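Local coordinates for putative alpha-L-fucosidase (Bacteroides thetaiotaomicron, PDB 4OZO), which probably hydrolyses terminal alpha-L-fucosidic linkages as a glycoside hydrolase, and is seen here with a thiogalactoside bound, at residues A[162-167]-A[193-198]; A[205-210]-A[250-255]. All coordinates share one frame; numbering follows the deposited sequence.

Contact 1 (A[162-167]-A[193-198]); sequences ETWWDG and VIFGTK. With OTN (2-nitrophenyl 1-thio-beta-D-galactopyranoside), chain E.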
ATOM      1  N   GLU A 162     -19.795  18.651  -4.565  1.00 11.51           N
ATOM      2  CA  GLU A 162     -19.194  19.288  -5.726  1.00 10.51           C
ATOM      3  C   GLU A 162     -19.862  18.869  -7.036  1.00 12.18           C
ATOM      4  O   GLU A 162     -20.207  17.708  -7.228  1.00 11.33           O
ATOM      5  CB  GLU A 162     -17.681  19.062  -5.760  1.00  8.29           C
ATOM      6  CG  GLU A 162     -16.961  19.704  -6.937  1.00  9.97           C
ATOM      7  CD  GLU A 162     -15.505  20.059  -6.624  1.00 10.12           C
ATOM      8  OE1 GLU A 162     -15.137  20.063  -5.434  1.00  8.86           O
ATOM      9  OE2 GLU A 162     -14.733  20.337  -7.570  1.00  8.61           O
ATOM     10  N   THR A 163     -20.079  19.847  -7.912  1.00 14.39           N
ATOM     11  CA  THR A 163     -20.555  19.611  -9.269  1.00 11.37           C
ATOM     12  C   THR A 163     -19.472  20.099 -10.228  1.00 12.61           C
ATOM     13  O   THR A 163     -18.970  21.217 -10.094  1.00 13.58           O
ATOM     14  CB  THR A 163     -21.873  20.367  -9.530  1.00 15.45           C
ATOM     15  OG1 THR A 163     -22.924  19.760  -8.770  1.00 17.88           O
ATOM     16  CG2 THR A 163     -22.249  20.335 -11.007  1.00 13.61           C
ATOM     17  N   TRP A 164     -19.100  19.251 -11.180  1.00 10.42           N
ATOM     18  CA  TRP A 164     -17.969  19.517 -12.059  1.00 11.85           C
ATOM     19  C   TRP A 164     -18.468  19.734 -13.471  1.00 18.16           C
ATOM     20  O   TRP A 164     -19.146  18.867 -14.045  1.00 15.92           O
ATOM     21  CB  TRP A 164     -17.004  18.329 -12.053  1.00 10.63           C
ATOM     22  CG  TRP A 164     -15.557  18.674 -11.892  1.00 10.45           C
ATOM     23  CD1 TRP A 164     -14.911  18.994 -10.726  1.00  9.11           C
ATOM     24  CD2 TRP A 164     -14.556  18.693 -12.920  1.00 11.29           C
ATOM     25  NE1 TRP A 164     -13.578  19.227 -10.970  1.00  7.66           N
ATOM     26  CE2 TRP A 164     -13.329  19.042 -12.302  1.00  6.72           C
ATOM     27  CE3 TRP A 164     -14.577  18.456 -14.300  1.00 10.79           C
ATOM     28  CZ2 TRP A 164     -12.141  19.160 -13.011  1.00  6.09           C
ATOM     29  CZ3 TRP A 164     -13.393  18.569 -15.007  1.00  9.95           C
ATOM     30  CH2 TRP A 164     -12.189  18.920 -14.357  1.00 11.29           C
ATOM     31  N   TRP A 165     -18.123  20.890 -14.028  1.00 15.86           N
ATOM     32  CA  TRP A 165     -18.488  21.226 -15.392  1.00 14.50           C
ATOM     33  C   TRP A 165     -17.235  21.339 -16.260  1.00 14.01           C
ATOM     34  O   TRP A 165     -16.633  22.403 -16.378  1.00 16.55           O
ATOM     35  CB  TRP A 165     -19.308  22.525 -15.424  1.00 15.87           C
ATOM     36  CG  TRP A 165     -20.686  22.353 -14.878  1.00 15.03           C
ATOM     37  CD1 TRP A 165     -21.361  21.177 -14.723  1.00 17.29           C
ATOM     38  CD2 TRP A 165     -21.564  23.385 -14.402  1.00 14.81           C
ATOM     39  NE1 TRP A 165     -22.610  21.411 -14.189  1.00 17.99           N
ATOM     40  CE2 TRP A 165     -22.758  22.758 -13.983  1.00 14.37           C
ATOM     41  CE3 TRP A 165     -21.455  24.775 -14.286  1.00 19.22           C
ATOM     42  CZ2 TRP A 165     -23.837  23.474 -13.461  1.00 12.58           C
ATOM     43  CZ3 TRP A 165     -22.535  25.486 -13.766  1.00 21.96           C
ATOM     44  CH2 TRP A 165     -23.707  24.831 -13.357  1.00 15.63           C
ATOM     45  N   ASP A 166     -16.847  20.214 -16.845  1.00 15.38           N
ATOM     46  CA  ASP A 166     -15.798  20.150 -17.852  1.00 15.16           C
ATOM     47  C   ASP A 166     -16.140  21.092 -19.007  1.00 19.12           C
ATOM     48  O   ASP A 166     -17.303  21.195 -19.415  1.00 19.90           O
ATOM     49  CB  ASP A 166     -15.703  18.711 -18.371  1.00 14.06           C
ATOM     50  CG  ASP A 166     -14.411  18.434 -19.112  1.00 16.88           C
ATOM     51  OD1 ASP A 166     -13.780  19.389 -19.613  1.00 20.08           O
ATOM     52  OD2 ASP A 166     -14.029  17.248 -19.191  1.00 12.75           O
ATOM     53  N   GLY A 167     -15.130  21.765 -19.545  1.00 18.19           N
ATOM     54  CA  GLY A 167     -15.353  22.728 -20.608  1.00 20.33           C
ATOM     55  C   GLY A 167     -15.059  22.212 -22.000  1.00 19.20           C
ATOM     56  O   GLY A 167     -15.319  22.903 -22.985  1.00 19.33           O
ATOM     57  N   VAL A 193     -19.928  22.858  -4.041  1.00 18.53           N
ATOM     58  CA  VAL A 193     -18.970  23.642  -4.801  1.00 13.60           C
ATOM     59  C   VAL A 193     -19.100  23.349  -6.298  1.00 14.08           C
ATOM     60  O   VAL A 193     -19.199  22.187  -6.701  1.00 11.61           O
ATOM     61  CB  VAL A 193     -17.548  23.335  -4.335  1.00 11.49           C
ATOM     62  CG1 VAL A 193     -16.547  24.136  -5.128  1.00 13.71           C
ATOM     63  CG2 VAL A 193     -17.422  23.614  -2.855  1.00 13.14           C
ATOM     64  N   ILE A 194     -19.115  24.399  -7.119  1.00 13.97           N
ATOM     65  CA  ILE A 194     -19.181  24.231  -8.573  1.00 14.01           C
ATOM     66  C   ILE A 194     -17.848  24.496  -9.269  1.00 14.80           C
ATOM     67  O   ILE A 194     -17.354  25.617  -9.266  1.00 19.51           O
ATOM     68  CB  ILE A 194     -20.227  25.164  -9.215  1.00 13.91           C
ATOM     69  CG1 ILE A 194     -21.646  24.791  -8.795  1.00 13.99           C
ATOM     70  CG2 ILE A 194     -20.123  25.115 -10.726  1.00 16.82           C
ATOM     71  CD1 ILE A 194     -22.671  25.837  -9.187  1.00 17.36           C
ATOM     72  N   PHE A 195     -17.270  23.463  -9.869  1.00 15.86           N
ATOM     73  CA  PHE A 195     -16.124  23.653 -10.746  1.00 13.36           C
ATOM     74  C   PHE A 195     -16.638  24.170 -12.081  1.00 19.63           C
ATOM     75  O   PHE A 195     -17.304  23.438 -12.819  1.00 18.88           O
ATOM     76  CB  PHE A 195     -15.396  22.335 -10.950  1.00 10.87           C
ATOM     77  CG  PHE A 195     -14.215  22.421 -11.879  1.00 10.27           C
ATOM     78  CD1 PHE A 195     -12.961  22.759 -11.398  1.00 12.34           C
ATOM     79  CD2 PHE A 195     -14.350  22.132 -13.225  1.00 10.54           C
ATOM     80  CE1 PHE A 195     -11.867  22.815 -12.247  1.00 10.95           C
ATOM     81  CE2 PHE A 195     -13.264  22.188 -14.078  1.00  8.96           C
ATOM     82  CZ  PHE A 195     -12.024  22.531 -13.589  1.00  9.93           C
ATOM     83  N   GLY A 196     -16.340  25.430 -12.390  1.00 19.38           N
ATOM     84  CA  GLY A 196     -16.860  26.050 -13.595  1.00 17.32           C
ATOM     85  C   GLY A 196     -15.821  26.390 -14.646  1.00 18.82           C
ATOM     86  O   GLY A 196     -14.760  26.931 -14.346  1.00 20.30           O
ATOM     87  N   THR A 197     -16.142  26.079 -15.893  1.00 19.56           N
ATOM     88  CA  THR A 197     -15.307  26.465 -17.021  1.00 21.06           C
ATOM     89  C   THR A 197     -16.086  27.289 -18.068  1.00 19.50           C
ATOM     90  O   THR A 197     -17.310  27.177 -18.206  1.00 14.15           O
ATOM     91  CB  THR A 197     -14.688  25.228 -17.696  1.00 18.53           C
ATOM     92  OG1 THR A 197     -15.724  24.284 -17.998  1.00 18.89           O
ATOM     93  CG2 THR A 197     -13.685  24.575 -16.780  1.00 15.14           C
ATOM     94  N   LYS A 198     -15.354  28.122 -18.794  1.00 21.84           N
ATOM     95  CA  LYS A 198     -15.903  28.891 -19.909  1.00 20.53           C
ATOM     96  C   LYS A 198     -17.155  29.720 -19.576  1.00 20.58           C
ATOM     97  O   LYS A 198     -17.144  30.521 -18.635  1.00 20.17           O
ATOM     98  CB  LYS A 198     -16.105  27.964 -21.100  1.00 20.31           C
ATOM     99  CG  LYS A 198     -14.830  27.215 -21.424  1.00 16.26           C
ATOM    100  CD  LYS A 198     -14.932  26.328 -22.651  1.00 16.98           C
ATOM    101  CE  LYS A 198     -13.537  25.969 -23.133  1.00 17.61           C
ATOM    102  NZ  LYS A 198     -13.505  24.926 -24.181  1.00 19.29           N
TER
HETATM  103  O2' OTN E 503      -7.528  18.930 -25.828  1.00 54.05           O
HETATM  104  N1' OTN E 503      -8.285  19.428 -24.689  1.00 31.17           N
HETATM  105  O3' OTN E 503      -9.595  19.735 -24.842  1.00 34.26           O
HETATM  106  C2' OTN E 503      -7.632  19.533 -23.516  1.00 27.83           C
HETATM  107  C3' OTN E 503      -6.274  19.224 -23.493  1.00 29.01           C
HETATM  108  C4' OTN E 503      -5.540  19.312 -22.323  1.00 21.18           C
HETATM  109  C5' OTN E 503      -6.162  19.732 -21.160  1.00 25.19           C
HETATM  110  C6' OTN E 503      -7.511  20.060 -21.184  1.00 23.58           C
HETATM  111  C1' OTN E 503      -8.260  19.993 -22.354  1.00 22.16           C
HETATM  112  S01 OTN E 503      -9.956  20.399 -22.232  1.00 29.31           S
HETATM  113  C1  OTN E 503     -10.032  21.214 -20.642  1.00 26.96           C
HETATM  114  O5  OTN E 503     -10.024  20.299 -19.490  1.00 25.30           O
HETATM  115  C5  OTN E 503     -10.104  21.054 -18.272  1.00 18.61           C
HETATM  116  C6  OTN E 503     -10.072  20.070 -17.102  1.00 16.25           C
HETATM  117  O6  OTN E 503      -8.853  19.327 -17.141  1.00 17.33           O
HETATM  118  C4  OTN E 503     -11.400  21.873 -18.223  1.00 17.98           C
HETATM  119  O4  OTN E 503     -12.540  21.012 -18.315  1.00 22.20           O
HETATM  120  C3  OTN E 503     -11.389  22.795 -19.408  1.00 25.20           C
HETATM  121  O3  OTN E 503     -12.572  23.645 -19.451  1.00 29.91           O
HETATM  122  C2  OTN E 503     -11.328  21.942 -20.661  1.00 19.75           C
HETATM  123  O2  OTN E 503     -11.315  22.854 -21.740  1.00 25.78           O
HETATM  124  O   HOH W   1     -18.503  23.591 -18.716  1.00 21.79           O
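Trp164 and Phe195 leave neighbouring strands on the same face of the sheet and run side by side, pointing the same way, as an offset stack: the planes of the phenyl ring and the indole six-membered ring are parallel to within 1°, with centroids 3.8 Å apart. The overlap extends back toward the backbone, where Phe195 CB rides over the indole five-membered ring, a CH-pi contact of 3.6 Å to that centroid. Phe195 CG is anti to its own nitrogen (chi1 178°), which lays the phenyl along the indole. Trp164 NE1 is hydrogen-bonded to Glu253 OE2. On the opposite sheet face, Ile194 CG2 lies over the Trp165 six-membered ring, offset toward its rim. The strands belong to a parallel beta-alpha-beta unit of the TIM barrel, crossing over through helix 175-188, and Thr163 N to Val193 O (2.8 Å) and Phe195 N to Thr163 O (2.8 Å) are among its backbone bonds. Beyond the strands, Thr197 OG1 donates to Trp165 O at 2.6 Å. Lys198, extended and also salt-bridged to Asp171, donates from NZ to Gly167 O, coming from above that carbonyl plane. Here galactoside O4 accepts from Gly167 N (3.0 Å, 168°); its bond to Asp166 OD1 is modelled doubtfully short.

Contact 2 (A[205-210]-A[250-255]); sequences DVRWMG and IPAETD. With OTN (2-nitrophenyl 1-thio-beta-D-galactopyranoside), chain E.
The TIM barrel closes between two short strands here, 206-207 and 253-257, where a single bridge pairs Arg207 with Ala252. Arg207 uses both backbone polar atoms: its N donates to Pro251 O (2.9 Å), and its O accepts from Glu253 N in a nearly straight bond (2.9 Å, 170°). The arginine side chain then runs past Ile250. CG stands between the backbone N and the carbonyl carbon (chi1 68°), and the extended chain beyond it carries NH1 to Ile250 O at 2.9 Å, approaching from above that carbonyl plane, while the methyl of Ala252 lies over one guanidinium face. NE and NH1 find further acceptors in Leu239 O and Trp221 O. The same methyl meets Met209 CB at 3.7 Å, and the bent methionine chain goes on to cross Thr254 at about a right angle. At the mouth of the barrel Trp208 forms a wall of the sugar site: galactoside C5 sits over the centre of one ring face, 3.4 Å from CE2, and Gly210 N over the other. Replacing this tryptophan with an alanine would probably leave the sugar without its flat stacking surface and Asp255 OD1 without its indole donor. That bond, Trp208 NE1 to Asp255 OD1, is weak, bent to 122° at the hydrogen, while Asp255 OD2 lies 2.6 Å from galactoside O6.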
ATOM      1  N   ASP A 205     -17.538  28.266  -8.409  1.00 16.60           N
ATOM      2  CA  ASP A 205     -16.937  28.426  -7.081  1.00 17.61           C
ATOM      3  C   ASP A 205     -15.421  28.228  -7.141  1.00 14.55           C
ATOM      4  O   ASP A 205     -14.678  28.830  -6.367  1.00 14.12           O
ATOM      5  CB  ASP A 205     -17.537  27.460  -6.067  1.00 17.17           C
ATOM      6  CG  ASP A 205     -18.893  27.895  -5.589  1.00 20.31           C
ATOM      7  OD1 ASP A 205     -19.037  29.075  -5.213  1.00 21.92           O
ATOM      8  OD2 ASP A 205     -19.817  27.057  -5.597  1.00 26.72           O
ATOM      9  N   VAL A 206     -14.969  27.378  -8.057  1.00 10.17           N
ATOM     10  CA  VAL A 206     -13.542  27.155  -8.247  1.00 13.96           C
ATOM     11  C   VAL A 206     -13.247  27.078  -9.745  1.00 12.19           C
ATOM     12  O   VAL A 206     -14.116  26.711 -10.530  1.00 12.45           O
ATOM     13  CB  VAL A 206     -13.021  25.872  -7.488  1.00 10.44           C
ATOM     14  CG1 VAL A 206     -13.090  26.062  -5.978  1.00  5.99           C
ATOM     15  CG2 VAL A 206     -13.791  24.617  -7.911  1.00  8.75           C
ATOM     16  N   ARG A 207     -12.026  27.421 -10.136  1.00  8.61           N
ATOM     17  CA  ARG A 207     -11.655  27.479 -11.539  1.00  8.19           C
ATOM     18  C   ARG A 207     -10.664  26.381 -11.914  1.00 13.10           C
ATOM     19  O   ARG A 207      -9.980  25.822 -11.063  1.00 13.43           O
ATOM     20  CB  ARG A 207     -11.004  28.832 -11.844  1.00 12.31           C
ATOM     21  CG  ARG A 207      -9.625  29.034 -11.185  1.00 10.55           C
ATOM     22  CD  ARG A 207      -8.986  30.343 -11.592  1.00 12.09           C
ATOM     23  NE  ARG A 207      -7.538  30.382 -11.390  1.00 15.77           N
ATOM     24  CZ  ARG A 207      -6.941  30.970 -10.355  1.00 15.10           C
ATOM     25  NH1 ARG A 207      -7.666  31.570  -9.418  1.00 14.80           N
ATOM     26  NH2 ARG A 207      -5.621  30.961 -10.252  1.00 12.64           N
ATOM     27  N   TRP A 208     -10.568  26.095 -13.204  1.00 10.90           N
ATOM     28  CA  TRP A 208      -9.478  25.289 -13.704  1.00 12.58           C
ATOM     29  C   TRP A 208      -8.195  26.120 -13.637  1.00 13.72           C
ATOM     30  O   TRP A 208      -8.252  27.344 -13.477  1.00 13.55           O
ATOM     31  CB  TRP A 208      -9.749  24.866 -15.150  1.00 12.67           C
ATOM     32  CG  TRP A 208      -8.761  23.864 -15.657  1.00 14.96           C
ATOM     33  CD1 TRP A 208      -8.146  22.870 -14.938  1.00 13.10           C
ATOM     34  CD2 TRP A 208      -8.250  23.768 -16.984  1.00 17.24           C
ATOM     35  NE1 TRP A 208      -7.301  22.157 -15.745  1.00 10.83           N
ATOM     36  CE2 TRP A 208      -7.342  22.688 -17.007  1.00 12.21           C
ATOM     37  CE3 TRP A 208      -8.482  24.482 -18.165  1.00 18.11           C
ATOM     38  CZ2 TRP A 208      -6.667  22.307 -18.162  1.00 16.04           C
ATOM     39  CZ3 TRP A 208      -7.803  24.103 -19.315  1.00 16.43           C
ATOM     40  CH2 TRP A 208      -6.908  23.029 -19.304  1.00 16.32           C
ATOM     41  N   MET A 209      -7.044  25.464 -13.781  1.00 13.46           N
ATOM     42  CA  MET A 209      -5.760  26.155 -13.752  1.00 14.24           C
ATOM     43  C   MET A 209      -4.879  25.896 -14.976  1.00 15.46           C
ATOM     44  O   MET A 209      -3.666  26.092 -14.922  1.00 16.47           O
ATOM     45  CB  MET A 209      -4.996  25.864 -12.456  1.00 14.81           C
ATOM     46  CG  MET A 209      -5.201  24.454 -11.882  1.00 14.84           C
ATOM     47  SD  MET A 209      -4.775  23.103 -12.996  1.00 13.04           S
ATOM     48  CE  MET A 209      -2.995  23.275 -13.153  1.00 11.84           C
ATOM     49  N   GLY A 210      -5.486  25.462 -16.077  1.00 13.36           N
ATOM     50  CA  GLY A 210      -4.816  25.525 -17.364  1.00 11.96           C
ATOM     51  C   GLY A 210      -4.038  24.332 -17.879  1.00 14.66           C
ATOM     52  O   GLY A 210      -3.655  24.306 -19.049  1.00 12.20           O
ATOM     53  N   ILE A 250     -12.020  33.106  -7.113  1.00 21.54           N
ATOM     54  CA  ILE A 250     -12.342  31.799  -7.692  1.00 16.14           C
ATOM     55  C   ILE A 250     -11.074  30.929  -7.733  1.00 15.72           C
ATOM     56  O   ILE A 250     -10.372  30.871  -8.749  1.00 12.41           O
ATOM     57  CB  ILE A 250     -12.959  31.949  -9.112  1.00 14.97           C
ATOM     58  CG1 ILE A 250     -14.152  32.915  -9.086  1.00 19.07           C
ATOM     59  CG2 ILE A 250     -13.407  30.608  -9.665  1.00 12.06           C
ATOM     60  CD1 ILE A 250     -14.804  33.168 -10.449  1.00 16.76           C
ATOM     61  N   PRO A 251     -10.780  30.240  -6.620  1.00 15.55           N
ATOM     62  CA  PRO A 251      -9.482  29.576  -6.470  1.00 14.76           C
ATOM     63  C   PRO A 251      -9.313  28.367  -7.392  1.00 17.17           C
ATOM     64  O   PRO A 251     -10.292  27.710  -7.768  1.00 16.35           O
ATOM     65  CB  PRO A 251      -9.464  29.168  -4.996  1.00 11.27           C
ATOM     66  CG  PRO A 251     -10.881  29.053  -4.619  1.00 12.31           C
ATOM     67  CD  PRO A 251     -11.650  30.031  -5.451  1.00 15.26           C
ATOM     68  N   ALA A 252      -8.063  28.096  -7.754  1.00 13.78           N
ATOM     69  CA  ALA A 252      -7.736  27.050  -8.712  1.00 13.52           C
ATOM     70  C   ALA A 252      -7.777  25.632  -8.125  1.00 16.59           C
ATOM     71  O   ALA A 252      -7.226  25.366  -7.048  1.00 15.27           O
ATOM     72  CB  ALA A 252      -6.375  27.320  -9.320  1.00 16.22           C
ATOM     73  N   GLU A 253      -8.428  24.729  -8.855  1.00 13.92           N
ATOM     74  CA  GLU A 253      -8.486  23.318  -8.502  1.00 10.66           C
ATOM     75  C   GLU A 253      -7.666  22.530  -9.505  1.00 11.67           C
ATOM     76  O   GLU A 253      -7.972  22.541 -10.695  1.00 12.00           O
ATOM     77  CB  GLU A 253      -9.926  22.830  -8.517  1.00  9.37           C
ATOM     78  CG  GLU A 253     -10.098  21.448  -7.964  1.00  8.26           C
ATOM     79  CD  GLU A 253     -11.503  20.942  -8.136  1.00  9.08           C
ATOM     80  OE1 GLU A 253     -12.305  21.072  -7.186  1.00  8.31           O
ATOM     81  OE2 GLU A 253     -11.804  20.422  -9.228  1.00  7.68           O
ATOM     82  N   THR A 254      -6.623  21.856  -9.024  1.00 10.56           N
ATOM     83  CA  THR A 254      -5.671  21.170  -9.901  1.00 10.57           C
ATOM     84  C   THR A 254      -6.039  19.706 -10.133  1.00 10.04           C
ATOM     85  O   THR A 254      -6.133  18.930  -9.189  1.00 10.73           O
ATOM     86  CB  THR A 254      -4.248  21.239  -9.318  1.00 11.05           C
ATOM     87  OG1 THR A 254      -3.866  22.610  -9.179  1.00 10.09           O
ATOM     88  CG2 THR A 254      -3.262  20.547 -10.222  1.00  8.51           C
ATOM     89  N   ASP A 255      -6.241  19.329 -11.391  1.00 11.41           N
ATOM     90  CA  ASP A 255      -6.700  17.975 -11.709  1.00  9.08           C
ATOM     91  C   ASP A 255      -5.648  17.183 -12.464  1.00  8.17           C
ATOM     92  O   ASP A 255      -5.052  17.672 -13.414  1.00 14.21           O
ATOM     93  CB  ASP A 255      -8.027  18.005 -12.488  1.00 11.86           C
ATOM     94  CG  ASP A 255      -7.926  18.747 -13.830  1.00 16.09           C
ATOM     95  OD1 ASP A 255      -7.449  19.913 -13.847  1.00 13.09           O
ATOM     96  OD2 ASP A 255      -8.339  18.164 -14.867  1.00 12.55           O
TER
HETATM   97  O2' OTN E 503      -7.528  18.930 -25.828  1.00 54.05           O
HETATM   98  N1' OTN E 503      -8.285  19.428 -24.689  1.00 31.17           N
HETATM   99  O3' OTN E 503      -9.595  19.735 -24.842  1.00 34.26           O
HETATM  100  C2' OTN E 503      -7.632  19.533 -23.516  1.00 27.83           C
HETATM  101  C3' OTN E 503      -6.274  19.224 -23.493  1.00 29.01           C
HETATM  102  C4' OTN E 503      -5.540  19.312 -22.323  1.00 21.18           C
HETATM  103  C5' OTN E 503      -6.162  19.732 -21.160  1.00 25.19           C
HETATM  104  C6' OTN E 503      -7.511  20.060 -21.184  1.00 23.58           C
HETATM  105  C1' OTN E 503      -8.260  19.993 -22.354  1.00 22.16           C
HETATM  106  S01 OTN E 503      -9.956  20.399 -22.232  1.00 29.31           S
HETATM  107  C1  OTN E 503     -10.032  21.214 -20.642  1.00 26.96           C
HETATM  108  O5  OTN E 503     -10.024  20.299 -19.490  1.00 25.30           O
HETATM  109  C5  OTN E 503     -10.104  21.054 -18.272  1.00 18.61           C
HETATM  110  C6  OTN E 503     -10.072  20.070 -17.102  1.00 16.25           C
HETATM  111  O6  OTN E 503      -8.853  19.327 -17.141  1.00 17.33           O
HETATM  112  C4  OTN E 503     -11.400  21.873 -18.223  1.00 17.98           C
HETATM  113  O4  OTN E 503     -12.540  21.012 -18.315  1.00 22.20           O
HETATM  114  C3  OTN E 503     -11.389  22.795 -19.408  1.00 25.20           C
HETATM  115  O3  OTN E 503     -12.572  23.645 -19.451  1.00 29.91           O
HETATM  116  C2  OTN E 503     -11.328  21.942 -20.661  1.00 19.75           C
HETATM  117  O2  OTN E 503     -11.315  22.854 -21.740  1.00 25.78           O

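From the N terminus, contact 1 comes first: 162-167 leads through helix 175-188 to 193-198, closing one beta-alpha-beta turn of the barrel. Only then does 205-210 open contact 2, whose longer excursion of 39 residues returns at 250-255. The loops follow in series, neither nested nor crossed. Strand 206-207 stands beside 193-196 in the sheet, which makes four consecutive barrel strands continuous across both contacts. Inside the barrel the carboxylate of Glu253, from contact 2, reaches Trp164 of contact 1 and packs on Phe195, while its OE1 lies close to Glu162 OE2. The two contacts converge on one galactoside, met by Asp166 and Gly167 from one and faced by Trp208 from the other.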